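TadZ (Pseudomonas aeruginosa, PDB 4LDA) is a pilus assembly protein, represented here by its N-terminal CheY-like receiver domain, and as a whole probably binds and hydrolyses ATP. Local coordinates at residues Q4-L9 with V51-L56. Sequence-based numbering, arbitrary orientation.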
loop_
_atom_site.group_PDB
_atom_site.type_symbol
_atom_site.label_atom_id
_atom_site.label_comp_id
_atom_site.label_asym_id
_atom_site.label_seq_id
_atom_site.Cartn_x
_atom_site.Cartn_y
_atom_site.Cartn_z
ATOM N N GLN A 4 -2.836 -13.757 -0.971
ATOM C CA GLN A 4 -1.876 -12.844 -1.574
ATOM C C GLN A 4 -0.794 -12.463 -0.623
ATOM O O GLN A 4 -0.977 -12.544 0.587
ATOM C CB GLN A 4 -2.594 -11.540 -1.991
ATOM C CG GLN A 4 -3.651 -11.628 -3.067
ATOM C CD GLN A 4 -4.558 -10.427 -3.002
ATOM O OE1 GLN A 4 -5.683 -10.492 -2.467
ATOM N NE2 GLN A 4 -4.060 -9.299 -3.490
ATOM N N ASN A 5 0.278 -11.906 -1.168
ATOM C CA ASN A 5 1.302 -11.231 -0.390
ATOM C C ASN A 5 1.113 -9.749 -0.590
ATOM O O ASN A 5 0.844 -9.319 -1.712
ATOM C CB ASN A 5 2.723 -11.676 -0.750
ATOM C CG ASN A 5 3.101 -13.042 -0.257
ATOM O OD1 ASN A 5 2.702 -13.472 0.842
ATOM N ND2 ASN A 5 3.949 -13.723 -1.028
ATOM N N PHE A 6 1.144 -8.983 0.504
ATOM C CA PHE A 6 1.053 -7.521 0.497
ATOM C C PHE A 6 2.346 -6.975 1.042
ATOM O O PHE A 6 2.930 -7.609 1.928
ATOM C CB PHE A 6 -0.145 -7.012 1.310
ATOM C CG PHE A 6 -1.441 -7.768 1.139
ATOM C CD1 PHE A 6 -2.294 -7.489 0.081
ATOM C CD2 PHE A 6 -1.836 -8.719 2.067
ATOM C CE1 PHE A 6 -3.488 -8.186 -0.072
ATOM C CE2 PHE A 6 -3.047 -9.402 1.919
ATOM C CZ PHE A 6 -3.864 -9.127 0.854
ATOM N N VAL A 7 2.820 -5.831 0.519
ATOM C CA VAL A 7 4.051 -5.203 0.999
ATOM C C VAL A 7 3.640 -3.927 1.730
ATOM O O VAL A 7 2.721 -3.251 1.293
ATOM C CB VAL A 7 5.085 -4.975 -0.138
ATOM C CG1 VAL A 7 6.307 -4.214 0.350
ATOM C CG2 VAL A 7 5.519 -6.312 -0.714
ATOM N N ALA A 8 4.283 -3.641 2.874
ATOM C CA ALA A 8 3.952 -2.476 3.677
ATOM C C ALA A 8 5.171 -1.646 4.067
ATOM O O ALA A 8 6.121 -2.150 4.671
ATOM C CB ALA A 8 3.235 -2.911 4.938
ATOM N N LEU A 9 5.108 -0.350 3.729
ATOM C CA LEU A 9 6.050 0.689 4.120
ATOM C C LEU A 9 5.360 1.478 5.200
ATOM O O LEU A 9 4.531 2.333 4.902
ATOM C CB LEU A 9 6.475 1.563 2.929
ATOM C CG LEU A 9 7.166 0.897 1.781
ATOM C CD1 LEU A 9 7.146 1.798 0.562
ATOM C CD2 LEU A 9 8.588 0.534 2.174
ATOM N N VAL A 51 -0.419 -5.525 -4.254
ATOM C CA VAL A 51 -0.825 -4.399 -3.415
ATOM C C VAL A 51 0.350 -3.986 -2.533
ATOM O O VAL A 51 0.988 -4.844 -1.906
ATOM C CB VAL A 51 -2.084 -4.704 -2.559
ATOM C CG1 VAL A 51 -2.472 -3.504 -1.673
ATOM C CG2 VAL A 51 -3.247 -5.143 -3.443
ATOM N N LEU A 52 0.621 -2.657 -2.491
ATOM C CA LEU A 52 1.632 -2.054 -1.642
ATOM C C LEU A 52 0.981 -0.976 -0.781
ATOM O O LEU A 52 0.335 -0.066 -1.306
ATOM C CB LEU A 52 2.814 -1.488 -2.451
ATOM C CG LEU A 52 3.932 -0.853 -1.625
ATOM C CD1 LEU A 52 5.260 -1.388 -2.031
ATOM C CD2 LEU A 52 3.936 0.663 -1.746
ATOM N N PHE A 53 1.164 -1.081 0.543
ATOM C CA PHE A 53 0.699 -0.096 1.508
ATOM C C PHE A 53 1.855 0.854 1.831
ATOM O O PHE A 53 2.963 0.401 2.076
ATOM C CB PHE A 53 0.150 -0.774 2.767
ATOM C CG PHE A 53 -1.080 -1.600 2.507
ATOM C CD1 PHE A 53 -2.339 -1.012 2.495
ATOM C CD2 PHE A 53 -0.984 -2.974 2.302
ATOM C CE1 PHE A 53 -3.478 -1.776 2.263
ATOM C CE2 PHE A 53 -2.123 -3.740 2.057
ATOM C CZ PHE A 53 -3.360 -3.142 2.055
ATOM N N ILE A 54 1.612 2.165 1.778
ATOM C CA ILE A 54 2.648 3.149 2.092
ATOM C C ILE A 54 2.053 4.186 3.062
ATOM O O ILE A 54 1.011 4.771 2.800
ATOM C CB ILE A 54 3.295 3.800 0.840
ATOM C CG1 ILE A 54 4.559 4.648 1.237
ATOM C CG2 ILE A 54 2.260 4.552 -0.039
ATOM C CD1 ILE A 54 5.389 5.172 0.091
ATOM N N SER A 55 2.701 4.340 4.214
ATOM C CA SER A 55 2.292 5.274 5.250
ATOM C C SER A 55 2.860 6.662 4.908
ATOM O O SER A 55 4.074 6.822 4.724
ATOM C CB SER A 55 2.735 4.777 6.621
ATOM O OG SER A 55 2.170 5.596 7.627
ATOM N N LEU A 56 1.957 7.637 4.774
ATOM C CA LEU A 56 2.255 9.021 4.421
ATOM C C LEU A 56 1.860 10.017 5.518
ATOM O O LEU A 56 0.787 9.921 6.125
ATOM C CB LEU A 56 1.526 9.412 3.124
ATOM C CG LEU A 56 1.905 8.669 1.851
ATOM C CD1 LEU A 56 1.064 9.145 0.692
ATOM C CD2 LEU A 56 3.365 8.860 1.515
#
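Phe6 and Phe53 lie side by side on one face of a parallel strand pair, where the CE2 corner of the Phe53 ring comes to 3.9 Å from Phe6 CB, with that carbon close to the plane of the Phe53 ring. Phe53 CG is anti to its carbonyl carbon (chi1 -65°), which sets it back along the strand toward Phe6. Val51 meets the rim of the Phe6 ring, its CB 3.8 Å from CD1 and near the ring plane. Ala8, with only CB to offer, meets Phe53 at its CB rather than at the ring, and Ile117 of helix 110-121 packs on Phe6, Val51 and Phe53.

The other face belongs to branched aliphatics. Leu9 CD1 lies over the groove between Ile54 and Leu52, 3.8 Å from Ile54 CD1 and 4.1 Å from Leu52 CD2. The other branch of Leu52, CD1, fits against CB and CG1 of Val7. Helix 37-47 packs over this face through Leu40 and Leu44, and helix 61-74 through Leu67 and Val68.

Between the two layers, Val7 and Leu9 bond through both N and O: their amides reach Val51 O and Phe53 O, and their carbonyls take the amides of Phe53 and Ser55. The last of these, from Ser55 N to Leu9 O, spans 2.8 Å. Beyond it, Ser55 OG is hydrogen-bonded to Glu15 OE2.

The axes of the two short strand segments approach to 4.6 Å, with 15° between their directions; strand 27-31 flanks 4-9 and strand 79-83 flanks 51-55. This is the buried centre of a 2-1-3-4-5 parallel sheet between helical layers, the CheY-like receiver fold.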